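Local coordinates for protein fusarinine C esterase sidJ (Aspergillus fumigatus, PDB 6GUP) that hydrolyses the ester bonds of the siderophore fusarinine C, releasing fusarinine and iron, but does not cleave triacetylfusarinine C, at residues L214-A217 with M218-V222; R338-L341 with V342-L346. All blocks are in the same frame, centred on the assembly; numbering follows the deposited sequence.

Contact 1: L214-A217 with M218-V222; sequences LPLA and MTSLV
With chi1 at 55°, T219 holds OG1 between its own backbone N and carbonyl carbon and sends CG2 back to L214, whose CB it meets at 3.8 Å. M218 has CG beside its backbone N and an extended CA-CB-CG-SD run (chi2 177°), which lays SD alongside the ring of P215, 3.8 Å from P215 CG; the bend at chi3 turns only CE. The carbonyl of P215 takes the main backbone bond of this turn, from T219 N at 3.0 Å and almost straight, while M218 N adds only a weak one. T219 OG1 also sits 3.2 Å from P215 O, and a water joins T219 OG1, 2.7 Å away, to L214 O, to which it donates at 2.8 Å. One residue on, S220 N bonds to L216 O at 3.1 Å, and CD1 of L216 reaches the S220 hydroxyl. Outside the turn, M218 packs on V191, K194 and L195 and P215 on M198, all of helix 185-205, while T219 touches L229. Here is the first turn of helix 216-222, with P215 as N-cap, in the segment inserted between strands 159-163 and 278-283, where α/β-hydrolases commonly carry their lid.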
ATOM      1  N   LEU A 214       5.550  -5.599  17.906  1.00 45.28           N
ATOM      2  CA  LEU A 214       4.826  -5.533  19.171  1.00 44.61           C
ATOM      3  C   LEU A 214       3.329  -5.706  18.902  1.00 45.16           C
ATOM      4  O   LEU A 214       2.871  -5.417  17.792  1.00 45.13           O
ATOM      5  CB  LEU A 214       5.102  -4.207  19.885  1.00 44.93           C
ATOM      6  CG  LEU A 214       6.578  -3.928  20.203  1.00 45.32           C
ATOM      7  CD1 LEU A 214       6.771  -2.487  20.650  1.00 45.82           C
ATOM      8  CD2 LEU A 214       7.111  -4.888  21.255  1.00 44.90           C
ATOM      9  N   PRO A 215       2.563  -6.183  19.906  1.00 47.72           N
ATOM     10  CA  PRO A 215       1.139  -6.460  19.680  1.00 50.15           C
ATOM     11  C   PRO A 215       0.339  -5.210  19.326  1.00 51.59           C
ATOM     12  O   PRO A 215       0.478  -4.178  19.988  1.00 50.21           O
ATOM     13  CB  PRO A 215       0.662  -7.040  21.022  1.00 50.83           C
ATOM     14  CG  PRO A 215       1.896  -7.423  21.754  1.00 50.01           C
ATOM     15  CD  PRO A 215       2.950  -6.465  21.299  1.00 47.61           C
ATOM     16  N   LEU A 216      -0.484  -5.319  18.286  1.00 54.78           N
ATOM     17  CA  LEU A 216      -1.318  -4.208  17.821  1.00 58.56           C
ATOM     18  C   LEU A 216      -2.352  -3.823  18.887  1.00 59.22           C
ATOM     19  O   LEU A 216      -2.637  -2.639  19.074  1.00 60.13           O
ATOM     20  CB  LEU A 216      -1.997  -4.572  16.487  1.00 62.70           C
ATOM     21  CG  LEU A 216      -2.497  -3.485  15.523  1.00 68.54           C
ATOM     22  CD1 LEU A 216      -3.700  -2.738  16.072  1.00 74.70           C
ATOM     23  CD2 LEU A 216      -1.400  -2.512  15.108  1.00 67.51           C
ATOM     24  N   ALA A 217      -2.887  -4.824  19.590  1.00 59.01           N
ATOM     25  CA  ALA A 217      -3.796  -4.603  20.724  1.00 60.00           C
ATOM     26  C   ALA A 217      -3.235  -3.599  21.733  1.00 59.26           C
ATOM     27  O   ALA A 217      -3.953  -2.714  22.192  1.00 60.45           O
ATOM     28  CB  ALA A 217      -4.102  -5.920  21.424  1.00 60.67           C
ATOM     29  N   MET A 218      -1.950  -3.747  22.057  1.00 57.37           N
ATOM     30  CA  MET A 218      -1.265  -2.887  23.029  1.00 55.28           C
ATOM     31  C   MET A 218      -0.831  -1.532  22.459  1.00 51.75           C
ATOM     32  O   MET A 218      -1.096  -0.498  23.072  1.00 51.76           O
ATOM     33  CB  MET A 218      -0.050  -3.621  23.608  1.00 58.66           C
ATOM     34  CG  MET A 218      -0.418  -4.857  24.415  1.00 62.42           C
ATOM     35  SD  MET A 218       1.010  -5.776  25.022  1.00 62.76           S
ATOM     36  CE  MET A 218       1.524  -4.761  26.402  1.00 61.98           C
ATOM     37  N   THR A 219      -0.162  -1.538  21.303  1.00 49.17           N
ATOM     38  CA  THR A 219       0.415  -0.308  20.726  1.00 48.60           C
ATOM     39  C   THR A 219      -0.626   0.744  20.332  1.00 49.10           C
ATOM     40  O   THR A 219      -0.390   1.941  20.499  1.00 49.06           O
ATOM     41  CB  THR A 219       1.295  -0.592  19.488  1.00 48.00           C
ATOM     42  OG1 THR A 219       0.544  -1.323  18.512  1.00 47.11           O
ATOM     43  CG2 THR A 219       2.545  -1.378  19.872  1.00 49.97           C
ATOM     44  N   SER A 220      -1.767   0.293  19.814  1.00 53.77           N
ATOM     45  CA  SER A 220      -2.853   1.199  19.404  1.00 58.18           C
ATOM     46  C   SER A 220      -3.530   1.954  20.552  1.00 59.96           C
ATOM     47  O   SER A 220      -4.165   2.985  20.316  1.00 61.14           O
ATOM     48  CB  SER A 220      -3.903   0.444  18.589  1.00 62.55           C
ATOM     49  OG  SER A 220      -3.391   0.172  17.301  1.00 65.48           O
ATOM     50  N   LEU A 221      -3.403   1.443  21.777  1.00 60.14           N
ATOM     51  CA  LEU A 221      -3.874   2.158  22.968  1.00 61.93           C
ATOM     52  C   LEU A 221      -3.056   3.411  23.253  1.00 61.73           C
ATOM     53  O   LEU A 221      -3.588   4.387  23.787  1.00 59.72           O
ATOM     54  CB  LEU A 221      -3.829   1.257  24.205  1.00 62.24           C
ATOM     55  CG  LEU A 221      -4.648  -0.034  24.171  1.00 62.85           C
ATOM     56  CD1 LEU A 221      -4.649  -0.677  25.549  1.00 59.06           C
ATOM     57  CD2 LEU A 221      -6.070   0.202  23.685  1.00 66.71           C
ATOM     58  N   VAL A 222      -1.768   3.368  22.918  1.00 62.33           N
ATOM     59  CA  VAL A 222      -0.858   4.493  23.148  1.00 65.59           C
ATOM     60  C   VAL A 222      -0.480   5.269  21.884  1.00 64.14           C
ATOM     61  O   VAL A 222      -0.033   6.412  21.992  1.00 64.10           O
ATOM     62  CB  VAL A 222       0.420   4.046  23.911  1.00 69.99           C
ATOM     63  CG1 VAL A 222       1.320   3.140  23.070  1.00 72.54           C
ATOM     64  CG2 VAL A 222       1.194   5.258  24.418  1.00 71.04           C
TER
HETATM   65  O   HOH W   1       1.945  -2.966  16.828  1.00 46.31           O

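Contact 2: R338-L341 with V342-L346; sequences RNFL and VNKVL
The long C-terminal helix 335-353, which follows the last strand of the α/β-hydrolase sheet, supplies this contact, and F340 and K344 meet on one of its sides. CG of K344 starts beside its backbone N, and bends at chi2 and chi3 fold the chain over the phenyl ring. CE comes to rest 3.8 Å from the centroid of the F340 ring, a CH-pi contact over the face but displaced toward the rim, with CE closest to CZ at 3.6 Å. CG of F340 is anti to its backbone N (chi1 -172°), which turns the ring to the side where K344 can cover it. Next to this pair, the amides of N339 and N343 stand nearly perpendicular, their planes 83° apart, and the two ND2 atoms, both donors, approach to 3.3 Å without bonding. This is regular α-helix: V342 N bonds to R338 O at 2.9 Å and V345 N to L341 O at 3.1 Å, and the two intervening residues repeat the pattern. On the apolar side L341 CD2 lies 4.2 Å from V345 CG2, a loose touch. These side chains face the protein interior: V342 packs on A61, V345 on L58 and L341 on Y54 and L329. R338 fastens the same side, its NE in a salt bridge with D57 of helix 55-61 and its NH2 hydrogen-bonded to the carbonyl oxygens of L329 and N331.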
ATOM      1  N   ARG A 338     -11.382  22.881   7.112  1.00 44.11           N
ATOM      2  CA  ARG A 338     -10.996  22.235   5.847  1.00 44.15           C
ATOM      3  C   ARG A 338     -11.037  23.215   4.686  1.00 41.88           C
ATOM      4  O   ARG A 338     -10.077  23.312   3.922  1.00 39.94           O
ATOM      5  CB  ARG A 338     -11.900  21.044   5.506  1.00 47.04           C
ATOM      6  CG  ARG A 338     -11.441  19.713   6.071  1.00 52.46           C
ATOM      7  CD  ARG A 338     -11.947  18.560   5.215  1.00 58.20           C
ATOM      8  NE  ARG A 338     -13.400  18.590   5.051  1.00 60.60           N
ATOM      9  CZ  ARG A 338     -14.291  18.251   5.987  1.00 61.91           C
ATOM     10  NH1 ARG A 338     -15.590  18.324   5.708  1.00 62.74           N
ATOM     11  NH2 ARG A 338     -13.908  17.842   7.197  1.00 62.18           N
ATOM     12  N   ASN A 339     -12.153  23.931   4.559  1.00 41.28           N
ATOM     13  CA  ASN A 339     -12.321  24.923   3.492  1.00 42.34           C
ATOM     14  C   ASN A 339     -11.255  26.014   3.566  1.00 39.12           C
ATOM     15  O   ASN A 339     -10.729  26.442   2.537  1.00 38.93           O
ATOM     16  CB  ASN A 339     -13.708  25.567   3.550  1.00 48.49           C
ATOM     17  CG  ASN A 339     -14.028  26.368   2.302  1.00 53.02           C
ATOM     18  OD1 ASN A 339     -14.096  25.819   1.202  1.00 56.44           O
ATOM     19  ND2 ASN A 339     -14.225  27.672   2.464  1.00 55.24           N
ATOM     20  N   PHE A 340     -10.948  26.454   4.785  1.00 38.06           N
ATOM     21  CA  PHE A 340      -9.897  27.443   5.009  1.00 38.21           C
ATOM     22  C   PHE A 340      -8.528  26.897   4.614  1.00 36.59           C
ATOM     23  O   PHE A 340      -7.783  27.559   3.891  1.00 35.41           O
ATOM     24  CB  PHE A 340      -9.876  27.893   6.468  1.00 40.75           C
ATOM     25  CG  PHE A 340      -8.955  29.046   6.725  1.00 43.25           C
ATOM     26  CD1 PHE A 340      -9.327  30.338   6.371  1.00 46.07           C
ATOM     27  CD2 PHE A 340      -7.710  28.844   7.305  1.00 42.71           C
ATOM     28  CE1 PHE A 340      -8.476  31.409   6.600  1.00 46.06           C
ATOM     29  CE2 PHE A 340      -6.854  29.907   7.538  1.00 42.94           C
ATOM     30  CZ  PHE A 340      -7.237  31.192   7.184  1.00 44.30           C
ATOM     31  N   LEU A 341      -8.215  25.689   5.084  1.00 35.95           N
ATOM     32  CA  LEU A 341      -6.954  25.012   4.754  1.00 35.98           C
ATOM     33  C   LEU A 341      -6.767  24.887   3.246  1.00 36.71           C
ATOM     34  O   LEU A 341      -5.698  25.204   2.725  1.00 36.20           O
ATOM     35  CB  LEU A 341      -6.898  23.622   5.396  1.00 36.37           C
ATOM     36  CG  LEU A 341      -5.572  22.852   5.275  1.00 39.66           C
ATOM     37  CD1 LEU A 341      -5.362  21.974   6.498  1.00 41.52           C
ATOM     38  CD2 LEU A 341      -5.478  22.008   4.005  1.00 40.13           C
ATOM     39  N   VAL A 342      -7.811  24.425   2.560  1.00 37.92           N
ATOM     40  CA  VAL A 342      -7.778  24.260   1.104  1.00 38.85           C
ATOM     41  C   VAL A 342      -7.547  25.607   0.411  1.00 38.79           C
ATOM     42  O   VAL A 342      -6.764  25.687  -0.538  1.00 37.15           O
ATOM     43  CB  VAL A 342      -9.068  23.581   0.570  1.00 39.40           C
ATOM     44  CG1 VAL A 342      -9.122  23.606  -0.954  1.00 39.87           C
ATOM     45  CG2 VAL A 342      -9.153  22.141   1.057  1.00 40.61           C
ATOM     46  N   ASN A 343      -8.221  26.652   0.890  1.00 39.39           N
ATOM     47  CA  ASN A 343      -8.030  28.009   0.357  1.00 39.68           C
ATOM     48  C   ASN A 343      -6.605  28.537   0.552  1.00 35.79           C
ATOM     49  O   ASN A 343      -6.091  29.242  -0.317  1.00 35.62           O
ATOM     50  CB  ASN A 343      -9.051  28.995   0.953  1.00 43.50           C
ATOM     51  CG  ASN A 343     -10.419  28.895   0.294  1.00 47.46           C
ATOM     52  OD1 ASN A 343     -10.531  28.857  -0.932  1.00 49.07           O
ATOM     53  ND2 ASN A 343     -11.468  28.870   1.108  1.00 48.85           N
ATOM     54  N   LYS A 344      -5.970  28.197   1.678  1.00 34.72           N
ATOM     55  CA  LYS A 344      -4.567  28.568   1.908  1.00 34.90           C
ATOM     56  C   LYS A 344      -3.621  27.861   0.932  1.00 33.92           C
ATOM     57  O   LYS A 344      -2.634  28.454   0.494  1.00 32.89           O
ATOM     58  CB  LYS A 344      -4.122  28.266   3.347  1.00 36.90           C
ATOM     59  CG  LYS A 344      -4.824  29.033   4.467  1.00 40.24           C
ATOM     60  CD  LYS A 344      -4.934  30.538   4.236  1.00 42.03           C
ATOM     61  CE  LYS A 344      -6.297  30.934   3.682  1.00 43.95           C
ATOM     62  NZ  LYS A 344      -6.420  32.402   3.476  1.00 45.01           N
ATOM     63  N   VAL A 345      -3.920  26.602   0.607  1.00 34.50           N
ATOM     64  CA  VAL A 345      -3.127  25.844  -0.371  1.00 34.41           C
ATOM     65  C   VAL A 345      -3.257  26.459  -1.767  1.00 36.00           C
ATOM     66  O   VAL A 345      -2.252  26.665  -2.443  1.00 34.95           O
ATOM     67  CB  VAL A 345      -3.510  24.341  -0.393  1.00 32.41           C
ATOM     68  CG1 VAL A 345      -2.847  23.613  -1.560  1.00 31.98           C
ATOM     69  CG2 VAL A 345      -3.117  23.681   0.921  1.00 31.12           C
ATOM     70  N   LEU A 346      -4.489  26.746  -2.191  1.00 38.69           N
ATOM     71  CA  LEU A 346      -4.731  27.398  -3.492  1.00 40.66           C
ATOM     72  C   LEU A 346      -4.074  28.779  -3.600  1.00 39.18           C
ATOM     73  O   LEU A 346      -3.556  29.135  -4.660  1.00 38.65           O
ATOM     74  CB  LEU A 346      -6.234  27.499  -3.805  1.00 44.54           C
ATOM     75  CG  LEU A 346      -6.826  26.322  -4.589  1.00 49.72           C
ATOM     76  CD1 LEU A 346      -6.799  25.027  -3.791  1.00 50.92           C
ATOM     77  CD2 LEU A 346      -8.247  26.643  -5.026  1.00 53.58           C
TER

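How the contacts relate
Contacts 1 and 2 are both short helical runs, but they sit in different parts of the same subunit: their centres are 34 Å apart and their nearest atoms about 22 Å, so neither touches the other. Contact 1 begins a short helix in the insertion between strands 159-163 and 278-283; contact 2 comes later in the chain, within the C-terminal helix packed on helix 55-61. The probable Ser-His-Asp triad, S123, D286 and H327, belongs to neither. Contact 2 follows H327 closely along the chain, and its helix is fastened to the loop just after that histidine, whereas contact 1 is in the insertion. The other subunit of the homodimer touches neither contact.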